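PDB 2X8X: Tlr1789 protein from Thermosynechococcus elongatus, which is an Omp85-family outer-membrane protein, seen here as its N-terminal part of three POTRA domains, and probably helps insert or transport proteins at that membrane. Local coordinates for residues A[12-16]-A[72-76]; A[89-95]-A[119-123]; A[9-13]-A[24-28]. Numbering follows the deposited sequence.

Contact 1. Residues A[12-16]-A[72-76]; sequences VEGAT and VVRPY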
# COMPACT_ATOMS: atom_id res chain seq x y z
N VAL A 12 -3.17 -6.47 32.68
CA VAL A 12 -2.98 -6.65 31.23
C VAL A 12 -2.40 -8.04 30.98
O VAL A 12 -1.36 -8.37 31.56
CB VAL A 12 -2.05 -5.54 30.70
CG1 VAL A 12 -1.58 -5.84 29.26
CG2 VAL A 12 -2.73 -4.19 30.79
N GLU A 13 -3.07 -8.87 30.16
CA GLU A 13 -2.57 -10.20 29.78
C GLU A 13 -2.23 -10.30 28.29
O GLU A 13 -3.03 -9.92 27.45
CB GLU A 13 -3.61 -11.28 30.03
CG GLU A 13 -3.86 -11.60 31.49
CD GLU A 13 -4.71 -12.85 31.61
OE1 GLU A 13 -4.97 -13.48 30.53
OE2 GLU A 13 -5.12 -13.18 32.77
N GLY A 14 -1.09 -10.93 28.01
CA GLY A 14 -0.73 -11.31 26.65
C GLY A 14 0.30 -10.40 26.04
O GLY A 14 0.69 -10.63 24.92
N ALA A 15 0.74 -9.38 26.78
CA ALA A 15 1.71 -8.40 26.27
C ALA A 15 3.15 -8.72 26.73
O ALA A 15 3.34 -9.29 27.77
CB ALA A 15 1.30 -6.95 26.65
N THR A 16 4.16 -8.35 25.94
CA THR A 16 5.54 -8.45 26.42
C THR A 16 5.83 -7.17 27.25
O THR A 16 5.02 -6.22 27.23
CB THR A 16 6.50 -8.63 25.24
OG1 THR A 16 6.14 -7.69 24.22
CG2 THR A 16 6.47 -10.11 24.69
N VAL A 72 -7.34 -8.45 27.71
CA VAL A 72 -6.59 -9.52 27.01
C VAL A 72 -6.19 -9.03 25.60
O VAL A 72 -7.05 -8.69 24.81
CB VAL A 72 -7.40 -10.84 26.88
CG1 VAL A 72 -6.46 -12.00 26.42
CG2 VAL A 72 -8.05 -11.20 28.23
N VAL A 73 -4.89 -9.08 25.33
CA VAL A 73 -4.29 -8.48 24.20
C VAL A 73 -3.50 -9.58 23.48
O VAL A 73 -2.98 -10.47 24.15
CB VAL A 73 -3.43 -7.41 24.82
CG1 VAL A 73 -1.97 -7.51 24.57
CG2 VAL A 73 -4.09 -6.04 24.73
N ARG A 74 -3.49 -9.53 22.13
CA ARG A 74 -2.81 -10.52 21.26
C ARG A 74 -2.03 -9.62 20.28
O ARG A 74 -2.62 -9.01 19.39
CB ARG A 74 -3.84 -11.40 20.51
CG ARG A 74 -3.20 -12.50 19.70
CD ARG A 74 -4.30 -13.41 19.04
NE ARG A 74 -3.82 -13.33 17.69
CZ ARG A 74 -4.46 -12.93 16.61
NH1 ARG A 74 -5.78 -12.73 16.57
NH2 ARG A 74 -3.73 -12.83 15.52
N PRO A 75 -0.76 -9.39 20.57
CA PRO A 75 0.08 -8.55 19.78
C PRO A 75 0.31 -9.19 18.40
O PRO A 75 0.20 -10.46 18.23
CB PRO A 75 1.40 -8.60 20.51
CG PRO A 75 1.01 -9.10 21.99
CD PRO A 75 -0.11 -9.94 21.77
N TYR A 76 0.67 -8.35 17.43
CA TYR A 76 1.18 -8.90 16.18
C TYR A 76 2.53 -9.55 16.56
O TYR A 76 3.06 -9.20 17.59
CB TYR A 76 1.39 -7.81 15.11
CG TYR A 76 0.09 -7.15 14.66
CD1 TYR A 76 -0.87 -7.87 13.93
CD2 TYR A 76 -0.16 -5.82 14.93
CE1 TYR A 76 -2.10 -7.30 13.54
CE2 TYR A 76 -1.35 -5.25 14.54
CZ TYR A 76 -2.32 -6.01 13.84
OH TYR A 76 -3.53 -5.39 13.45
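Val73 lies against Ala15, its CG1 3.9 Å from Ala15 CB, and this apolar touch closes the inner side of the place where two neighbouring parallel strands come to their ends. The strands are held by one hydrogen bond between the segments: Val73 N donates to Glu13 O over 2.9 Å at a nearly straight 160°. Glu13 and Val72 form the parallel bridge, with CA atoms 4.9 Å apart, and their side chains leave the same face of the sheet, where Glu13 OE1 only grazes Val72 CG2 at 4.5 Å. Beyond the bridge the pairing gives way to looser contacts. Gly14 CA approaches Val73 O at 3.5 Å in a CA-H...O contact, and Gly14 O sits 3.3 Å from Pro75 CD. The ladder has ended at Gly14, and Pro75, lacking an amide hydrogen, could not donate further along. Gly14 adopts a positive phi of 104°, and a CB in its place would clash with Val73 O, so the absence of a side chain is what lets the chain turn out of the strand toward the helix 17-26. On the inner face Val12 and Ala15 touch Glu20 of that helix, while Val73 meets Phe53 of the adjoining antiparallel strand 53-63. A first strand that pairs in parallel with the last and turns at once into the first helix is the arrangement of a POTRA domain.

Contact 2. Residues A[89-95]-A[119-123]; sequences VLTQEKV and INTFY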
# COMPACT_ATOMS: atom_id res chain seq x y z
N VAL A 89 11.05 -3.27 -10.84
CA VAL A 89 11.93 -2.12 -10.59
C VAL A 89 12.15 -1.83 -9.12
O VAL A 89 13.15 -1.21 -8.79
CB VAL A 89 11.48 -0.79 -11.27
CG1 VAL A 89 11.60 -0.92 -12.79
CG2 VAL A 89 10.16 -0.39 -10.81
N LEU A 90 11.22 -2.26 -8.27
CA LEU A 90 11.45 -2.38 -6.82
C LEU A 90 12.11 -3.69 -6.50
O LEU A 90 11.57 -4.78 -6.77
CB LEU A 90 10.13 -2.23 -6.04
CG LEU A 90 10.13 -2.38 -4.49
CD1 LEU A 90 10.76 -1.19 -3.73
CD2 LEU A 90 8.65 -2.62 -3.99
N THR A 91 13.32 -3.65 -5.99
CA THR A 91 14.02 -4.91 -5.72
C THR A 91 13.71 -5.35 -4.30
O THR A 91 13.45 -4.51 -3.41
CB THR A 91 15.53 -4.75 -5.91
OG1 THR A 91 16.02 -3.87 -4.90
CG2 THR A 91 15.87 -4.16 -7.32
N GLN A 92 13.73 -6.67 -4.07
CA GLN A 92 13.65 -7.21 -2.73
C GLN A 92 14.69 -6.55 -1.80
O GLN A 92 14.39 -6.30 -0.64
CB GLN A 92 13.78 -8.75 -2.73
CG GLN A 92 13.63 -9.35 -1.32
CD GLN A 92 12.25 -9.05 -0.68
OE1 GLN A 92 11.17 -9.35 -1.28
NE2 GLN A 92 12.27 -8.54 0.57
N GLU A 93 15.88 -6.24 -2.29
CA GLU A 93 16.87 -5.55 -1.43
C GLU A 93 16.45 -4.15 -0.96
O GLU A 93 16.79 -3.70 0.14
CB GLU A 93 18.24 -5.44 -2.12
CG GLU A 93 19.02 -6.75 -2.25
CD GLU A 93 18.41 -7.69 -3.30
OE1 GLU A 93 18.04 -7.22 -4.42
OE2 GLU A 93 18.28 -8.91 -3.00
N LYS A 94 15.78 -3.41 -1.85
CA LYS A 94 15.25 -2.08 -1.49
C LYS A 94 14.14 -2.20 -0.43
O LYS A 94 14.05 -1.41 0.49
CB LYS A 94 14.72 -1.39 -2.77
CG LYS A 94 14.15 -0.02 -2.55
CD LYS A 94 15.13 0.89 -1.86
CE LYS A 94 14.52 2.26 -1.73
NZ LYS A 94 15.60 3.24 -1.77
N VAL A 95 13.27 -3.19 -0.61
CA VAL A 95 12.25 -3.53 0.41
C VAL A 95 12.90 -3.84 1.76
O VAL A 95 12.45 -3.30 2.79
CB VAL A 95 11.30 -4.68 -0.06
CG1 VAL A 95 10.54 -5.19 1.11
CG2 VAL A 95 10.33 -4.18 -1.13
N ILE A 119 7.47 2.86 -0.10
CA ILE A 119 7.53 2.14 -1.41
C ILE A 119 6.80 2.97 -2.51
O ILE A 119 7.30 3.13 -3.63
CB ILE A 119 6.91 0.74 -1.26
CG1 ILE A 119 7.83 -0.19 -0.49
CG2 ILE A 119 6.56 0.18 -2.65
CD1 ILE A 119 7.02 -1.53 -0.08
N ASN A 120 5.63 3.48 -2.20
CA ASN A 120 4.81 4.24 -3.20
C ASN A 120 5.53 5.51 -3.56
O ASN A 120 5.45 5.95 -4.70
CB ASN A 120 3.43 4.58 -2.63
CG ASN A 120 2.57 3.32 -2.38
OD1 ASN A 120 2.84 2.25 -2.97
ND2 ASN A 120 1.54 3.43 -1.54
N THR A 121 6.28 6.08 -2.60
CA THR A 121 7.11 7.24 -2.90
C THR A 121 8.29 6.86 -3.78
O THR A 121 8.63 7.59 -4.70
CB THR A 121 7.63 7.96 -1.60
OG1 THR A 121 6.49 8.37 -0.84
CG2 THR A 121 8.45 9.17 -1.94
N PHE A 122 8.93 5.72 -3.54
CA PHE A 122 9.95 5.26 -4.47
C PHE A 122 9.40 5.18 -5.92
O PHE A 122 10.01 5.75 -6.84
CB PHE A 122 10.56 3.94 -4.05
CG PHE A 122 11.34 3.25 -5.15
CD1 PHE A 122 12.71 3.55 -5.35
CD2 PHE A 122 10.71 2.32 -6.00
CE1 PHE A 122 13.46 2.91 -6.39
CE2 PHE A 122 11.41 1.67 -7.05
CZ PHE A 122 12.80 1.97 -7.25
N TYR A 123 8.25 4.57 -6.13
CA TYR A 123 7.70 4.58 -7.51
C TYR A 123 7.48 5.99 -8.04
O TYR A 123 7.88 6.31 -9.16
CB TYR A 123 6.36 3.84 -7.55
CG TYR A 123 6.53 2.33 -7.33
CD1 TYR A 123 7.36 1.58 -8.16
CD2 TYR A 123 5.82 1.63 -6.33
CE1 TYR A 123 7.53 0.15 -7.97
CE2 TYR A 123 5.98 0.19 -6.15
CZ TYR A 123 6.83 -0.51 -6.96
OH TYR A 123 7.03 -1.89 -6.84
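The ring of Phe122 projects from helix 109-125 into a shallow hollow bounded by Val89, Leu90 and Lys94. Its CZ comes within 3.6 Å of Val89 O and its CE2 within 4.1 Å of Leu90 CA, while the aliphatic part of Lys94 closes the outer rim, CE lying 4.2 Å from Phe122 CD1. Leu90 is the answering bump, entering the groove between Ile119, Phe122 and Tyr123, with CD2 3.7 Å from Ile119 CG2, CD1 4.2 Å from Phe122 CD2 and CB 3.8 Å from Tyr123 CZ. This fits the loop before helix 92-99, and the helix's first turn, against helix 109-125 in the second POTRA domain, whose two helices lie on a three-stranded sheet; Leu90 and Tyr123 both reach Val149 of strand 144-150, and Val95 touches Val82 and Val84 of strand 81-85. Val89 CG2 meets the edge of the Tyr123 ring, 3.9 Å from CE1. Tyr123 OH, 3.2 Å from Leu90 CB, bonds with Glu151, whose carboxylate also receives the amides of Val89 and Leu90. Thr91 N-caps helix 92-99, Lys94 N donating to Thr91 OG1 over 3.1 Å. One turn in, Val95 CG2 loosely meets Ile119 CD1 at 4.4 Å.

Contact 3. Residues A[9-13]-A[24-28]; sequences EVVVE and YQVIS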
# COMPACT_ATOMS: atom_id res chain seq x y z
N GLU A 9 -8.86 -3.85 40.59
CA GLU A 9 -7.55 -4.08 39.94
C GLU A 9 -7.72 -4.12 38.44
O GLU A 9 -8.80 -4.43 37.90
CB GLU A 9 -6.77 -5.33 40.46
CG GLU A 9 -7.34 -6.71 40.10
CD GLU A 9 -6.71 -7.91 40.92
OE1 GLU A 9 -5.58 -8.34 40.56
OE2 GLU A 9 -7.34 -8.45 41.90
N VAL A 10 -6.62 -3.78 37.80
CA VAL A 10 -6.56 -3.79 36.35
C VAL A 10 -5.37 -4.68 36.06
O VAL A 10 -4.29 -4.49 36.63
CB VAL A 10 -6.43 -2.34 35.78
CG1 VAL A 10 -6.34 -2.36 34.22
CG2 VAL A 10 -7.63 -1.51 36.18
N VAL A 11 -5.58 -5.71 35.24
CA VAL A 11 -4.43 -6.47 34.75
C VAL A 11 -4.38 -6.47 33.21
O VAL A 11 -5.41 -6.41 32.52
CB VAL A 11 -4.39 -7.92 35.37
CG1 VAL A 11 -5.79 -8.58 35.29
CG2 VAL A 11 -3.26 -8.80 34.74
N VAL A 12 -3.17 -6.47 32.68
CA VAL A 12 -2.98 -6.65 31.23
C VAL A 12 -2.40 -8.04 30.98
O VAL A 12 -1.36 -8.37 31.56
CB VAL A 12 -2.05 -5.54 30.70
CG1 VAL A 12 -1.58 -5.84 29.26
CG2 VAL A 12 -2.73 -4.19 30.79
N GLU A 13 -3.07 -8.87 30.16
CA GLU A 13 -2.57 -10.20 29.78
C GLU A 13 -2.23 -10.30 28.29
O GLU A 13 -3.03 -9.92 27.45
CB GLU A 13 -3.61 -11.28 30.03
CG GLU A 13 -3.86 -11.60 31.49
CD GLU A 13 -4.71 -12.85 31.61
OE1 GLU A 13 -4.97 -13.48 30.53
OE2 GLU A 13 -5.12 -13.18 32.77
N TYR A 24 -1.08 0.21 29.78
CA TYR A 24 -1.47 0.98 30.97
C TYR A 24 -1.54 2.47 30.70
O TYR A 24 -2.38 3.14 31.25
CB TYR A 24 -0.53 0.75 32.13
CG TYR A 24 -0.84 -0.52 32.87
CD1 TYR A 24 -2.07 -0.68 33.53
CD2 TYR A 24 0.09 -1.55 32.92
CE1 TYR A 24 -2.36 -1.87 34.20
CE2 TYR A 24 -0.18 -2.73 33.62
CZ TYR A 24 -1.40 -2.88 34.24
OH TYR A 24 -1.68 -4.05 34.89
N GLN A 25 -0.62 2.98 29.89
CA GLN A 25 -0.50 4.39 29.54
C GLN A 25 -1.75 4.84 28.77
O GLN A 25 -2.20 5.92 28.96
CB GLN A 25 0.76 4.49 28.67
CG GLN A 25 1.36 5.83 28.23
CD GLN A 25 2.88 5.69 27.82
OE1 GLN A 25 3.30 4.69 27.22
NE2 GLN A 25 3.70 6.71 28.16
N VAL A 26 -2.33 3.99 27.91
CA VAL A 26 -3.37 4.47 26.97
C VAL A 26 -4.80 4.27 27.49
O VAL A 26 -5.72 4.88 27.02
CB VAL A 26 -3.22 3.84 25.54
CG1 VAL A 26 -1.80 4.02 24.99
CG2 VAL A 26 -3.49 2.40 25.57
N ILE A 27 -5.00 3.41 28.46
CA ILE A 27 -6.36 3.18 28.98
C ILE A 27 -6.67 4.21 30.07
O ILE A 27 -5.75 4.81 30.64
CB ILE A 27 -6.55 1.74 29.55
CG1 ILE A 27 -5.72 1.59 30.83
CG2 ILE A 27 -6.31 0.67 28.39
CD1 ILE A 27 -5.52 0.16 31.39
N SER A 28 -7.95 4.43 30.35
CA SER A 28 -8.25 5.34 31.42
C SER A 28 -8.68 4.58 32.67
O SER A 28 -8.72 5.16 33.73
CB SER A 28 -9.31 6.37 30.99
OG SER A 28 -10.49 5.67 30.58
O HOH W 1 -0.59 -6.45 34.49
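Segment 9-13 is extended throughout, whereas 24-28 is the last turn of helix 17-26 and its exit: Ile27, with psi at 159°, is the first residue to leave helical geometry. The two backbones stay well apart, the nearest CA atoms being those of Val12 and Tyr24 at 7.8 Å, so side chains bridge the gap in this helix-on-sheet layer of the first POTRA domain. Val10 and Val12 point toward the helix; Val11 between them points away and pairs by its backbone with Ile69 and Phe71 of strand 66-75. Val12 CG2 lies over the face of the Tyr24 ring, 4.1 Å from its centroid and 15° off the normal, a CH-pi contact. Val10 CG1 approaches Tyr24 CE1 at 4.0 Å and Ile27 CD1 at 3.9 Å. Ile27 also touches Phe71 of strand 66-75 and Ile47 of helix 37-48, which carries this apolar layer on to the second helix. With chi1 at m, the ring of Tyr24 runs nearly perpendicular to the strand, and its hydroxyl reaches the backbone. There Tyr24 OH is 3.2 Å from Val10 O, and a water 2.7 Å from Tyr24 OH accepts a hydrogen bond from Val12 N over 3.2 Å.

How the contacts relate
Contacts 1 and 3 belong to one POTRA domain and share Val12 and Glu13 of strand 5-13, their centres 11 Å apart. They use this strand in different ways: contact 1 joins it sideways to strand 66-75, whereas contact 3 sets the end of helix 17-26 on its inner face. Val12 connects them by position, since it precedes the bridge residue Glu13 and packs on Tyr24. Contact 2 lies in the next POTRA domain along the chain, its centre 33 Å from that of contact 1 and 39 Å from that of contact 3. The nearest atoms are about 17 and 27 Å away, so it touches neither.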